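Local coordinates for heme-binding protein A (PDB 3TPA) that is a family 5 extracellular solute-binding protein linked to the Pasteurellaceae glutathione-binding GbpA family, and may bind glutathione, at residues A[30-35]-A[158-163]; A[231-236]-A[252-257]; A[288-293]-A[329-334]; A[410-415]-A[423-428]. The protein carries 1 engineered substitution. All blocks are in the same frame, centred on the assembly; numbering follows the deposited sequence. Where two conformers were deposited one is given.

Contact 1. Residues A[30-35]-A[158-163]; sequences NDFNAS and AMDFLS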
loop_
_atom_site.group_PDB
_atom_site.type_symbol
_atom_site.label_atom_id
_atom_site.label_comp_id
_atom_site.label_asym_id
_atom_site.label_seq_id
_atom_site.Cartn_x
_atom_site.Cartn_y
_atom_site.Cartn_z
ATOM N N ASN A 30 1.762 8.985 3.760
ATOM C CA ASN A 30 2.958 9.823 3.721
ATOM C C ASN A 30 3.498 10.283 5.091
ATOM O O ASN A 30 4.690 10.527 5.206
ATOM C CB ASN A 30 2.774 10.999 2.757
ATOM C CG ASN A 30 2.784 10.560 1.296
ATOM O OD1 ASN A 30 1.733 10.412 0.673
ATOM N ND2 ASN A 30 3.978 10.338 0.749
ATOM N N ASP A 31 2.636 10.383 6.113
ATOM C CA ASP A 31 3.052 10.717 7.496
ATOM C C ASP A 31 3.969 9.666 8.117
ATOM O O ASP A 31 4.723 9.944 9.028
ATOM C CB ASP A 31 1.832 10.832 8.431
ATOM C CG ASP A 31 1.042 12.117 8.237
ATOM O OD1 ASP A 31 1.546 13.033 7.568
ATOM O OD2 ASP A 31 -0.080 12.217 8.774
ATOM N N PHE A 32 3.833 8.434 7.653
ATOM C CA PHE A 32 4.618 7.311 8.155
ATOM C C PHE A 32 6.112 7.552 7.986
ATOM O O PHE A 32 6.913 7.167 8.825
ATOM C CB PHE A 32 4.218 6.027 7.431
ATOM C CG PHE A 32 2.867 5.486 7.823
ATOM C CD1 PHE A 32 2.381 5.631 9.110
ATOM C CD2 PHE A 32 2.093 4.795 6.898
ATOM C CE1 PHE A 32 1.117 5.097 9.474
ATOM C CE2 PHE A 32 0.834 4.256 7.257
ATOM C CZ PHE A 32 0.350 4.420 8.536
ATOM N N ASN A 33 6.489 8.214 6.899
ATOM C CA ASN A 33 7.891 8.473 6.623
ATOM C C ASN A 33 8.540 9.332 7.719
ATOM O O ASN A 33 9.744 9.238 7.969
ATOM C CB ASN A 33 8.035 9.167 5.260
ATOM C CG ASN A 33 7.789 8.224 4.114
ATOM O OD1 ASN A 33 8.131 7.051 4.200
ATOM N ND2 ASN A 33 7.188 8.723 3.033
ATOM N N ALA A 34 7.736 10.182 8.348
ATOM C CA ALA A 34 8.200 11.065 9.422
ATOM C C ALA A 34 8.129 10.424 10.809
ATOM O O ALA A 34 8.669 10.968 11.760
ATOM C CB ALA A 34 7.389 12.352 9.418
ATOM N N SER A 35 7.440 9.290 10.940
ATOM C CA SER A 35 7.322 8.648 12.254
ATOM C C SER A 35 7.764 7.175 12.276
ATOM O O SER A 35 8.909 6.864 12.586
ATOM C CB SER A 35 5.897 8.788 12.792
ATOM O OG SER A 35 4.952 8.240 11.889
ATOM N N ALA A 158 3.848 -6.250 10.289
ATOM C CA ALA A 158 5.005 -5.449 9.880
ATOM C C ALA A 158 4.621 -4.055 9.366
ATOM O O ALA A 158 5.481 -3.231 9.038
ATOM C CB ALA A 158 5.801 -6.200 8.802
ATOM N N MET A 159 3.322 -3.785 9.304
ATOM C CA MET A 159 2.874 -2.501 8.782
ATOM C C MET A 159 3.063 -1.400 9.809
ATOM O O MET A 159 3.060 -1.646 11.022
ATOM C CB MET A 159 1.411 -2.604 8.310
ATOM C CG MET A 159 1.212 -3.542 7.117
ATOM S SD MET A 159 -0.533 -3.700 6.647
ATOM C CE MET A 159 -0.926 -2.010 6.210
ATOM N N ASP A 160 3.239 -0.186 9.308
ATOM C CA ASP A 160 3.543 0.989 10.131
ATOM C C ASP A 160 2.594 1.259 11.286
ATOM O O ASP A 160 3.043 1.676 12.364
ATOM C CB ASP A 160 3.640 2.228 9.251
ATOM C CG ASP A 160 4.710 2.097 8.212
ATOM O OD1 ASP A 160 4.547 1.259 7.311
ATOM O OD2 ASP A 160 5.710 2.818 8.297
ATOM N N PHE A 161 1.296 1.040 11.069
ATOM C CA PHE A 161 0.287 1.313 12.098
ATOM C C PHE A 161 0.456 0.438 13.348
ATOM O O PHE A 161 -0.062 0.752 14.428
ATOM C CB PHE A 161 -1.143 1.173 11.523
ATOM C CG PHE A 161 -1.650 -0.265 11.380
ATOM C CD1 PHE A 161 -2.595 -0.777 12.268
ATOM C CD2 PHE A 161 -1.241 -1.064 10.324
ATOM C CE1 PHE A 161 -3.096 -2.051 12.118
ATOM C CE2 PHE A 161 -1.738 -2.365 10.167
ATOM C CZ PHE A 161 -2.664 -2.858 11.061
ATOM N N LEU A 162 1.200 -0.650 13.207
ATOM C CA LEU A 162 1.461 -1.526 14.361
ATOM C C LEU A 162 2.850 -1.307 14.973
ATOM O O LEU A 162 3.430 -2.203 15.575
ATOM C CB LEU A 162 1.173 -3.001 14.011
ATOM C CG LEU A 162 -0.326 -3.247 13.786
ATOM C CD1 LEU A 162 -0.604 -4.690 13.326
ATOM C CD2 LEU A 162 -1.155 -2.946 15.058
ATOM N N SER A 163 3.368 -0.093 14.823
ATOM C CA SER A 163 4.584 0.323 15.515
ATOM C C SER A 163 4.376 0.193 17.011
ATOM O O SER A 163 3.272 0.417 17.513
ATOM C CB SER A 163 4.907 1.774 15.194
ATOM O OG SER A 163 5.324 1.910 13.851
#
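The Phe32 ring carries Asp160 on one face, with CB almost exactly over the middle: 3.6 Å from the ring centroid and 9° off the normal, a clear CH-pi contact. The neighbouring Tyr121 ring also meets Phe32. Phe161 is the lesser partner, its backbone N standing 4.3 Å from Phe32 CZ, while its own ring takes Leu162 CG over a face and Met159 SD at an edge. With Asp160 CG anti to the carbonyl carbon (chi1 -60°), the carboxylate folds back over the root of the ring, only 19° from the ring plane, and Asp160 OD2 comes to 3.6 Å from Phe32 CB. That oxygen is hydrogen-bonded to Ser36 OG and to the amide donor Gln37 NE2, just past segment 30-35. At the backbone of the 3-10 turn, Ser163 OG donates to Asp160 O (2.7 Å) on a lone pair in the carbonyl plane. Chemically, the CH2 of Asp160 rather than an oxygen meets the ring centre, while the hydrogen bonds at OD2 satisfy a buried carboxylate and probably stabilise its charge.

Contact 2. Residues A[231-236]-A[252-257]; sequences TRYAKL and IAQMKK
Tyr233 and Met255 run past each other in opposite directions, each reaching from its helix toward the base of the other. Tyr233 leaves helix 229-237 with CG anti to the backbone N (chi1 177°), which sends the ring straight across the gap. Met255 lies along the ring: its CG is 3.6 Å from Tyr233 CE1, and its CE is 3.6 Å from Tyr233 CD1. The sulfur makes an oblique Met-aromatic contact, Met255 SD lying 5.0 Å from the Tyr233 ring centroid. In Gln254 it is chi1 (176°) that brings CG to the phenol edge, 3.1 Å from Tyr233 OH; the two side chains cross at about a right angle. Both polar ends go to Asp258: its OD2 pairs with Tyr233 OH and its OD1 with Gln254 NE2. Met255 also touches Ile244 and Pro489, on strands 243-244 and 478-491. The chemistry is thus divided, with apolar and sulfur packing along the ring and one shared carboxylate fixing the hydroxyl and the amide at its far end.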
loop_
_atom_site.group_PDB
_atom_site.type_symbol
_atom_site.label_atom_id
_atom_site.label_comp_id
_atom_site.label_asym_id
_atom_site.label_seq_id
_atom_site.Cartn_x
_atom_site.Cartn_y
_atom_site.Cartn_z
ATOM N N THR A 231 10.927 23.093 -7.848
ATOM C CA THR A 231 11.945 23.560 -6.921
ATOM C C THR A 231 12.673 22.390 -6.258
ATOM O O THR A 231 13.891 22.412 -6.095
ATOM C CB THR A 231 11.337 24.489 -5.846
ATOM O OG1 THR A 231 10.768 25.639 -6.488
ATOM C CG2 THR A 231 12.400 24.933 -4.837
ATOM N N ARG A 232 11.916 21.370 -5.870
ATOM C CA ARG A 232 12.510 20.137 -5.359
ATOM C C ARG A 232 13.509 19.570 -6.376
ATOM O O ARG A 232 14.641 19.260 -6.027
ATOM C CB ARG A 232 11.434 19.096 -5.001
ATOM C CG ARG A 232 10.542 19.468 -3.798
ATOM C CD ARG A 232 9.769 18.253 -3.208
ATOM N NE ARG A 232 8.723 17.738 -4.096
ATOM C CZ ARG A 232 7.583 18.366 -4.366
ATOM N NH1 ARG A 232 7.322 19.556 -3.826
ATOM N NH2 ARG A 232 6.702 17.812 -5.181
ATOM N N TYR A 233 13.093 19.439 -7.632
ATOM C CA TYR A 233 13.997 18.960 -8.682
ATOM C C TYR A 233 15.270 19.819 -8.753
ATOM O O TYR A 233 16.384 19.303 -8.643
ATOM C CB TYR A 233 13.283 18.973 -10.034
ATOM C CG TYR A 233 14.116 18.568 -11.241
ATOM C CD1 TYR A 233 15.235 17.740 -11.122
ATOM C CD2 TYR A 233 13.764 19.010 -12.509
ATOM C CE1 TYR A 233 15.978 17.375 -12.244
ATOM C CE2 TYR A 233 14.492 18.652 -13.627
ATOM C CZ TYR A 233 15.594 17.840 -13.498
ATOM O OH TYR A 233 16.291 17.521 -14.643
ATOM N N ALA A 234 15.091 21.127 -8.920
ATOM C CA ALA A 234 16.219 22.062 -9.048
ATOM C C ALA A 234 17.202 21.892 -7.895
ATOM O O ALA A 234 18.408 21.820 -8.105
ATOM C CB ALA A 234 15.715 23.498 -9.085
ATOM N N LYS A 235 16.673 21.806 -6.677
ATOM C CA LYS A 235 17.533 21.727 -5.498
ATOM C C LYS A 235 18.260 20.401 -5.418
ATOM O O LYS A 235 19.361 20.320 -4.878
ATOM C CB LYS A 235 16.749 21.994 -4.207
ATOM C CG LYS A 235 16.477 23.474 -3.977
ATOM C CD LYS A 235 15.648 23.726 -2.733
ATOM C CE LYS A 235 16.533 24.036 -1.546
ATOM N NZ LYS A 235 17.219 25.339 -1.732
ATOM N N LEU A 236 17.631 19.359 -5.953
ATOM C CA LEU A 236 18.216 18.019 -5.949
ATOM C C LEU A 236 19.464 18.023 -6.830
ATOM O O LEU A 236 20.528 17.576 -6.414
ATOM C CB LEU A 236 17.199 16.985 -6.451
ATOM C CG LEU A 236 17.583 15.507 -6.422
ATOM C CD1 LEU A 236 17.652 15.003 -4.992
ATOM C CD2 LEU A 236 16.571 14.700 -7.216
ATOM N N ILE A 252 10.770 13.595 -15.114
ATOM C CA ILE A 252 11.384 12.272 -14.994
ATOM C C ILE A 252 12.370 11.939 -16.117
ATOM O O ILE A 252 13.492 11.485 -15.862
ATOM C CB ILE A 252 10.332 11.158 -14.866
ATOM C CG1 ILE A 252 9.649 11.243 -13.499
ATOM C CG2 ILE A 252 10.989 9.809 -15.003
ATOM C CD1 ILE A 252 10.592 11.033 -12.314
ATOM N N ALA A 253 11.947 12.166 -17.357
ATOM C CA ALA A 253 12.787 11.882 -18.518
ATOM C C ALA A 253 14.146 12.591 -18.452
ATOM O O ALA A 253 15.182 11.988 -18.706
ATOM C CB ALA A 253 12.055 12.261 -19.803
ATOM N N GLN A 254 14.150 13.869 -18.102
ATOM C CA GLN A 254 15.419 14.567 -17.940
ATOM C C GLN A 254 16.209 14.143 -16.689
ATOM O O GLN A 254 17.444 14.196 -16.689
ATOM C CB GLN A 254 15.220 16.082 -17.951
ATOM C CG GLN A 254 16.516 16.860 -17.688
ATOM C CD GLN A 254 17.584 16.566 -18.729
ATOM O OE1 GLN A 254 17.285 16.386 -19.913
ATOM N NE2 GLN A 254 18.835 16.511 -18.293
ATOM N N MET A 255 15.504 13.751 -15.623
ATOM C CA MET A 255 16.176 13.253 -14.415
ATOM C C MET A 255 16.982 12.005 -14.758
ATOM O O MET A 255 18.047 11.777 -14.203
ATOM C CB MET A 255 15.191 12.917 -13.284
ATOM C CG MET A 255 14.568 14.082 -12.560
ATOM S SD MET A 255 13.376 13.533 -11.296
ATOM C CE MET A 255 12.824 15.121 -10.659
ATOM N N LYS A 256 16.452 11.187 -15.662
ATOM C CA LYS A 256 17.145 9.982 -16.105
ATOM C C LYS A 256 18.462 10.297 -16.834
ATOM O O LYS A 256 19.298 9.419 -17.017
ATOM C CB LYS A 256 16.233 9.137 -16.995
ATOM C CG LYS A 256 15.205 8.280 -16.219
ATOM C CD LYS A 256 14.142 7.701 -17.149
ATOM C CE LYS A 256 13.119 6.859 -16.402
ATOM N NZ LYS A 256 12.074 6.339 -17.342
ATOM N N LYS A 257 18.637 11.549 -17.246
ATOM C CA LYS A 257 19.849 11.966 -17.955
ATOM C C LYS A 257 20.783 12.796 -17.079
ATOM O O LYS A 257 21.915 13.082 -17.472
ATOM C CB LYS A 257 19.492 12.770 -19.208
ATOM C CG LYS A 257 18.666 11.995 -20.239
ATOM C CD LYS A 257 18.144 12.927 -21.319
ATOM C CE LYS A 257 17.368 12.171 -22.381
ATOM N NZ LYS A 257 16.690 13.100 -23.326
#

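Contact 3. Residues A[288-293]-A[329-334]; sequences VRQALH and PQYEFN. Unlike the reference sequence in segment 288-293: Gln290 (reference Arg).
Tyr331 meets two residues of helix 286-294, one turn apart. Its CD2 sits over a face of the His293 imidazole, displaced toward the rim, 3.3 Å from His293 ND1. Tyr331 CB lies over the same imidazole in a CH-pi contact, 4.1 Å from the centroid. The two rings are inclined at 45°, with centroids 4.7 Å apart, an oblique pair. On Gln290, which differs from the arginine of the reference sequence, the aliphatic stem does the packing: CG is 3.7 Å from Tyr331 CE1. Its amide then reaches the phenol in a bent, weak hydrogen bond, Gln290 NE2 to Tyr331 OH at 3.4 Å and 137°. His293 CG lies anti to its backbone N (chi1 -160°), which swings the imidazole out toward the loop. This is loop-on-helix packing in the lobe built on the six-stranded mixed sheet, with His293 also touching Ile479 of strand 478-491. The imidazole is held at both nitrogens, ND1 by Ser476 OG and NE2 by Lys298 NZ, and Tyr331 OH has its stronger partner in Gln473 O, close to the end of helix 458-475. Further along the loop, Glu332 O bonds to His294 ND1, and Asn334 is the N-cap of helix 335-344, its OD1 bonded to Lys337 N.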
loop_
_atom_site.group_PDB
_atom_site.type_symbol
_atom_site.label_atom_id
_atom_site.label_comp_id
_atom_site.label_asym_id
_atom_site.label_seq_id
_atom_site.Cartn_x
_atom_site.Cartn_y
_atom_site.Cartn_z
ATOM N N VAL A 288 -18.625 -11.253 -24.650
ATOM C CA VAL A 288 -18.661 -9.808 -24.809
ATOM C C VAL A 288 -17.545 -9.159 -24.011
ATOM O O VAL A 288 -16.853 -8.263 -24.511
ATOM C CB VAL A 288 -20.019 -9.200 -24.413
ATOM C CG1 VAL A 288 -19.910 -7.684 -24.325
ATOM C CG2 VAL A 288 -21.081 -9.599 -25.427
ATOM N N ARG A 289 -17.355 -9.612 -22.774
ATOM C CA ARG A 289 -16.298 -9.051 -21.951
ATOM C C ARG A 289 -14.931 -9.311 -22.586
ATOM O O ARG A 289 -14.101 -8.416 -22.658
ATOM C CB ARG A 289 -16.367 -9.581 -20.522
ATOM C CG ARG A 289 -17.677 -9.224 -19.806
ATOM C CD ARG A 289 -17.558 -9.354 -18.301
ATOM N NE ARG A 289 -17.174 -10.694 -17.841
ATOM C CZ ARG A 289 -18.038 -11.628 -17.461
ATOM N NH1 ARG A 289 -19.340 -11.382 -17.519
ATOM N NH2 ARG A 289 -17.605 -12.817 -17.044
ATOM N N GLN A 290 -14.717 -10.525 -23.080
ATOM C CA GLN A 290 -13.475 -10.851 -23.782
ATOM C C GLN A 290 -13.271 -9.949 -24.999
ATOM O O GLN A 290 -12.152 -9.502 -25.264
ATOM C CB GLN A 290 -13.466 -12.325 -24.197
ATOM C CG GLN A 290 -13.477 -13.278 -23.008
ATOM C CD GLN A 290 -13.676 -14.724 -23.421
ATOM O OE1 GLN A 290 -14.277 -15.005 -24.459
ATOM N NE2 GLN A 290 -13.168 -15.651 -22.609
ATOM N N ALA A 291 -14.359 -9.661 -25.718
ATOM C CA ALA A 291 -14.306 -8.737 -26.854
ATOM C C ALA A 291 -13.837 -7.324 -26.457
ATOM O O ALA A 291 -12.949 -6.738 -27.100
ATOM C CB ALA A 291 -15.675 -8.676 -27.565
ATOM N N LEU A 292 -14.439 -6.768 -25.413
ATOM C CA LEU A 292 -14.051 -5.441 -24.921
ATOM C C LEU A 292 -12.602 -5.423 -24.485
ATOM O O LEU A 292 -11.926 -4.402 -24.580
ATOM C CB LEU A 292 -14.940 -5.042 -23.750
ATOM C CG LEU A 292 -16.398 -4.915 -24.162
ATOM C CD1 LEU A 292 -17.259 -4.543 -22.985
ATOM C CD2 LEU A 292 -16.539 -3.891 -25.315
ATOM N N HIS A 293 -12.136 -6.573 -23.999
ATOM C CA HIS A 293 -10.746 -6.748 -23.543
ATOM C C HIS A 293 -9.823 -6.703 -24.767
ATOM O O HIS A 293 -8.826 -5.987 -24.776
ATOM C CB HIS A 293 -10.619 -8.070 -22.763
ATOM C CG HIS A 293 -9.419 -8.144 -21.875
ATOM N ND1 HIS A 293 -9.438 -8.783 -20.640
ATOM C CD2 HIS A 293 -8.167 -7.657 -22.026
ATOM C CE1 HIS A 293 -8.247 -8.684 -20.087
ATOM N NE2 HIS A 293 -7.450 -8.003 -20.909
ATOM N N PRO A 329 -2.315 -16.207 -20.099
ATOM C CA PRO A 329 -2.762 -15.885 -21.460
ATOM C C PRO A 329 -3.394 -14.501 -21.503
ATOM O O PRO A 329 -4.082 -14.111 -20.562
ATOM C CB PRO A 329 -3.810 -16.968 -21.749
ATOM C CG PRO A 329 -3.475 -18.092 -20.811
ATOM C CD PRO A 329 -2.978 -17.414 -19.567
ATOM N N GLN A 330 -3.144 -13.765 -22.581
ATOM C CA GLN A 330 -3.620 -12.393 -22.728
ATOM C C GLN A 330 -4.625 -12.280 -23.869
ATOM O O GLN A 330 -4.590 -13.062 -24.841
ATOM C CB GLN A 330 -2.449 -11.442 -23.013
ATOM C CG GLN A 330 -1.423 -11.378 -21.891
ATOM C CD GLN A 330 -2.033 -10.884 -20.596
ATOM O OE1 GLN A 330 -2.528 -9.760 -20.522
ATOM N NE2 GLN A 330 -2.019 -11.731 -19.573
ATOM N N TYR A 331 -5.522 -11.308 -23.755
ATOM C CA TYR A 331 -6.408 -10.985 -24.863
ATOM C C TYR A 331 -5.749 -9.855 -25.636
ATOM O O TYR A 331 -5.988 -8.683 -25.360
ATOM C CB TYR A 331 -7.796 -10.569 -24.368
ATOM C CG TYR A 331 -8.500 -11.623 -23.520
ATOM C CD1 TYR A 331 -9.204 -12.670 -24.106
ATOM C CD2 TYR A 331 -8.449 -11.568 -22.134
ATOM C CE1 TYR A 331 -9.843 -13.635 -23.317
ATOM C CE2 TYR A 331 -9.081 -12.503 -21.366
ATOM C CZ TYR A 331 -9.767 -13.537 -21.955
ATOM O OH TYR A 331 -10.387 -14.447 -21.147
ATOM N N GLU A 332 -4.899 -10.202 -26.594
ATOM C CA GLU A 332 -4.134 -9.190 -27.317
ATOM C C GLU A 332 -5.040 -8.174 -28.000
ATOM O O GLU A 332 -6.163 -8.495 -28.369
ATOM C CB GLU A 332 -3.212 -9.852 -28.343
ATOM C CG GLU A 332 -3.919 -10.349 -29.601
ATOM C CD GLU A 332 -4.678 -11.660 -29.404
ATOM O OE1 GLU A 332 -4.600 -12.291 -28.318
ATOM O OE2 GLU A 332 -5.365 -12.060 -30.365
ATOM N N PHE A 333 -4.550 -6.947 -28.170
ATOM C CA PHE A 333 -5.353 -5.892 -28.792
ATOM C C PHE A 333 -5.520 -6.174 -30.289
ATOM O O PHE A 333 -4.549 -6.216 -31.047
ATOM C CB PHE A 333 -4.766 -4.490 -28.536
ATOM C CG PHE A 333 -5.513 -3.370 -29.247
ATOM C CD1 PHE A 333 -6.795 -3.010 -28.862
ATOM C CD2 PHE A 333 -4.925 -2.683 -30.310
ATOM C CE1 PHE A 333 -7.483 -1.991 -29.533
ATOM C CE2 PHE A 333 -5.601 -1.658 -30.975
ATOM C CZ PHE A 333 -6.870 -1.312 -30.591
ATOM N N ASN A 334 -6.766 -6.401 -30.685
ATOM C CA ASN A 334 -7.111 -6.788 -32.042
ATOM C C ASN A 334 -8.579 -6.484 -32.250
ATOM O O ASN A 334 -9.451 -7.232 -31.786
ATOM C CB ASN A 334 -6.836 -8.284 -32.251
ATOM C CG ASN A 334 -7.085 -8.747 -33.685
ATOM O OD1 ASN A 334 -7.938 -8.223 -34.395
ATOM N ND2 ASN A 334 -6.339 -9.753 -34.106
#

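Contact 4. Residues A[410-415]-A[423-428]; sequences YGWTSR and LFPLFS
Apolar packing carries the whole of this contact, and Trp412 supplies one side of it. The indole leaves strand 407-413 with CG anti to the backbone N (chi1 174°), which swings it toward helix 420-427. Pro425 crosses it at about a right angle and presses on the outer part of the six-membered ring: Pro425 CB is 3.4 Å from Trp412 CZ2 and 3.6 Å from CH2, while Pro425 CG is also 3.6 Å from CZ2. Leu426 comes in nearer the root, its CG over a face of the indole and its CD2 4.1 Å from Trp412 CB. Leu426 CB in turn covers a face of the neighbouring Phe427 ring.

Hydrogen bonding holds the two pieces from within. Trp412 NE1 bonds to Asn421 O, at the start of the same helix, which helps fix the rotation of the indole. The side chain of Asn421 holds the residues just after the strand, its OD1 meeting Ser414 OG and Arg415 N. Within the helix, Pro425 has no N-H to give to the turn before, and the helix is kinked there; beyond it, Phe427 N returns to Leu423 O at 3.0 Å.

What results is a strand inside the six-stranded mixed sheet, joined by a short loop to the helix that packs back on it. In the conformer given, Arg415 touches Tyr121, Trp124 and Met159, probably beside the interlobe cleft that holds the ligand in this family.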
loop_
_atom_site.group_PDB
_atom_site.type_symbol
_atom_site.label_atom_id
_atom_site.label_comp_id
_atom_site.label_asym_id
_atom_site.label_seq_id
_atom_site.Cartn_x
_atom_site.Cartn_y
_atom_site.Cartn_z
ATOM N N TYR A 410 -11.267 2.397 -12.861
ATOM C CA TYR A 410 -11.077 2.202 -11.437
ATOM C C TYR A 410 -9.629 1.828 -11.149
ATOM O O TYR A 410 -8.850 1.507 -12.064
ATOM C CB TYR A 410 -12.028 1.094 -10.936
ATOM C CG TYR A 410 -13.490 1.378 -11.246
ATOM C CD1 TYR A 410 -14.194 2.360 -10.545
ATOM C CD2 TYR A 410 -14.157 0.687 -12.253
ATOM C CE1 TYR A 410 -15.530 2.630 -10.823
ATOM C CE2 TYR A 410 -15.500 0.939 -12.532
ATOM C CZ TYR A 410 -16.178 1.913 -11.817
ATOM O OH TYR A 410 -17.506 2.171 -12.089
ATOM N N GLY A 411 -9.271 1.873 -9.875
ATOM C CA GLY A 411 -7.946 1.480 -9.449
ATOM C C GLY A 411 -8.002 0.844 -8.075
ATOM O O GLY A 411 -8.931 1.087 -7.295
ATOM N N TRP A 412 -7.023 0.002 -7.783
ATOM C CA TRP A 412 -6.916 -0.584 -6.456
ATOM C C TRP A 412 -5.466 -0.544 -5.997
ATOM O O TRP A 412 -4.553 -0.771 -6.792
ATOM C CB TRP A 412 -7.413 -2.038 -6.475
ATOM C CG TRP A 412 -7.192 -2.764 -5.174
ATOM C CD1 TRP A 412 -6.194 -3.664 -4.889
ATOM C CD2 TRP A 412 -7.980 -2.646 -3.989
ATOM N NE1 TRP A 412 -6.314 -4.105 -3.595
ATOM C CE2 TRP A 412 -7.405 -3.498 -3.018
ATOM C CE3 TRP A 412 -9.120 -1.898 -3.647
ATOM C CZ2 TRP A 412 -7.928 -3.628 -1.737
ATOM C CZ3 TRP A 412 -9.641 -2.029 -2.373
ATOM C CH2 TRP A 412 -9.044 -2.889 -1.431
ATOM N N THR A 413 -5.264 -0.261 -4.714
ATOM C CA THR A 413 -3.939 -0.311 -4.105
ATOM C C THR A 413 -3.942 -1.294 -2.954
ATOM O O THR A 413 -4.793 -1.219 -2.068
ATOM C CB THR A 413 -3.517 1.076 -3.576
ATOM O OG1 THR A 413 -3.380 1.976 -4.680
ATOM C CG2 THR A 413 -2.187 0.987 -2.825
ATOM N N SER A 414 -2.989 -2.219 -2.967
ATOM C CA SER A 414 -2.838 -3.168 -1.876
ATOM C C SER A 414 -1.973 -2.567 -0.775
ATOM O O SER A 414 -0.907 -2.022 -1.053
ATOM C CB SER A 414 -2.188 -4.446 -2.382
ATOM O OG SER A 414 -1.905 -5.335 -1.311
ATOM N N ARG A 415 -2.408 -2.689 0.475
ATOM C CA ARG A 415 -1.655 -2.099 1.576
ATOM C C ARG A 415 -0.624 -3.038 2.198
ATOM O O ARG A 415 0.334 -2.569 2.788
ATOM C CB ARG A 415 -2.591 -1.549 2.654
ATOM C CG ARG A 415 -3.623 -0.574 2.136
ATOM C CD ARG A 415 -4.619 -0.231 3.227
ATOM N NE ARG A 415 -5.910 0.174 2.686
ATOM C CZ ARG A 415 -6.929 -0.654 2.492
ATOM N NH1 ARG A 415 -6.811 -1.940 2.793
ATOM N NH2 ARG A 415 -8.064 -0.195 1.994
ATOM N N LEU A 423 -6.895 -10.016 -4.694
ATOM C CA LEU A 423 -7.961 -10.875 -5.231
ATOM C C LEU A 423 -9.228 -10.977 -4.380
ATOM O O LEU A 423 -10.333 -11.039 -4.908
ATOM C CB LEU A 423 -7.426 -12.277 -5.485
ATOM C CG LEU A 423 -6.227 -12.362 -6.439
ATOM C CD1 LEU A 423 -5.745 -13.787 -6.456
ATOM C CD2 LEU A 423 -6.592 -11.922 -7.841
ATOM N N PHE A 424 -9.079 -10.996 -3.065
ATOM C CA PHE A 424 -10.268 -11.060 -2.215
ATOM C C PHE A 424 -11.073 -9.742 -2.240
ATOM O O PHE A 424 -12.287 -9.762 -2.421
ATOM C CB PHE A 424 -9.902 -11.492 -0.777
ATOM C CG PHE A 424 -11.095 -11.808 0.080
ATOM C CD1 PHE A 424 -11.652 -13.088 0.084
ATOM C CD2 PHE A 424 -11.661 -10.837 0.868
ATOM C CE1 PHE A 424 -12.763 -13.387 0.873
ATOM C CE2 PHE A 424 -12.764 -11.123 1.664
ATOM C CZ PHE A 424 -13.322 -12.393 1.664
ATOM N N PRO A 425 -10.410 -8.594 -2.049
ATOM C CA PRO A 425 -11.191 -7.351 -2.134
ATOM C C PRO A 425 -11.883 -7.159 -3.485
ATOM O O PRO A 425 -13.031 -6.690 -3.527
ATOM C CB PRO A 425 -10.137 -6.263 -1.914
ATOM C CG PRO A 425 -9.122 -6.914 -1.028
ATOM C CD PRO A 425 -9.058 -8.356 -1.519
ATOM N N LEU A 426 -11.188 -7.500 -4.571
ATOM C CA LEU A 426 -11.709 -7.265 -5.920
ATOM C C LEU A 426 -12.744 -8.283 -6.399
ATOM O O LEU A 426 -13.612 -7.959 -7.205
ATOM C CB LEU A 426 -10.560 -7.253 -6.929
ATOM C CG LEU A 426 -9.639 -6.043 -6.799
ATOM C CD1 LEU A 426 -8.477 -6.102 -7.776
ATOM C CD2 LEU A 426 -10.453 -4.777 -6.996
ATOM N N PHE A 427 -12.642 -9.519 -5.938
ATOM C CA PHE A 427 -13.383 -10.600 -6.598
ATOM C C PHE A 427 -14.150 -11.549 -5.660
ATOM O O PHE A 427 -14.744 -12.531 -6.112
ATOM C CB PHE A 427 -12.425 -11.420 -7.492
ATOM C CG PHE A 427 -11.671 -10.594 -8.520
ATOM C CD1 PHE A 427 -12.340 -9.740 -9.385
ATOM C CD2 PHE A 427 -10.287 -10.686 -8.615
ATOM C CE1 PHE A 427 -11.639 -8.989 -10.334
ATOM C CE2 PHE A 427 -9.573 -9.935 -9.544
ATOM C CZ PHE A 427 -10.249 -9.075 -10.402
ATOM N N SER A 428 -14.122 -11.300 -4.358
ATOM C CA SER A 428 -14.874 -12.187 -3.456
ATOM C C SER A 428 -16.363 -11.882 -3.494
ATOM O O SER A 428 -16.775 -10.721 -3.577
ATOM C CB SER A 428 -14.396 -12.095 -2.005
ATOM O OG SER A 428 -15.209 -12.911 -1.166
#

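Overall arrangement
Following the chain from the N terminus, the four contacts come strictly in series; none nests in or crosses another. Contact 1 closes the longest loop, bringing the segment after strand 9-14 against the one after helix 153-156 and enclosing the five-stranded antiparallel sheet. Contact 2 closes a short excursion between helices 229-237 and 249-255, on which Cys241 is disulfide-linked to Cys13. Contact 3 joins helix 286-294 to the loop leading into helix 335-344, and contact 4 closes the short loop from strand 407-413 into helix 420-427. Contacts 1 and 4 touch, Met159 CE lying 3.7 Å from Arg415 O; contacts 1 and 3 are farthest apart, with centres about 40 Å apart.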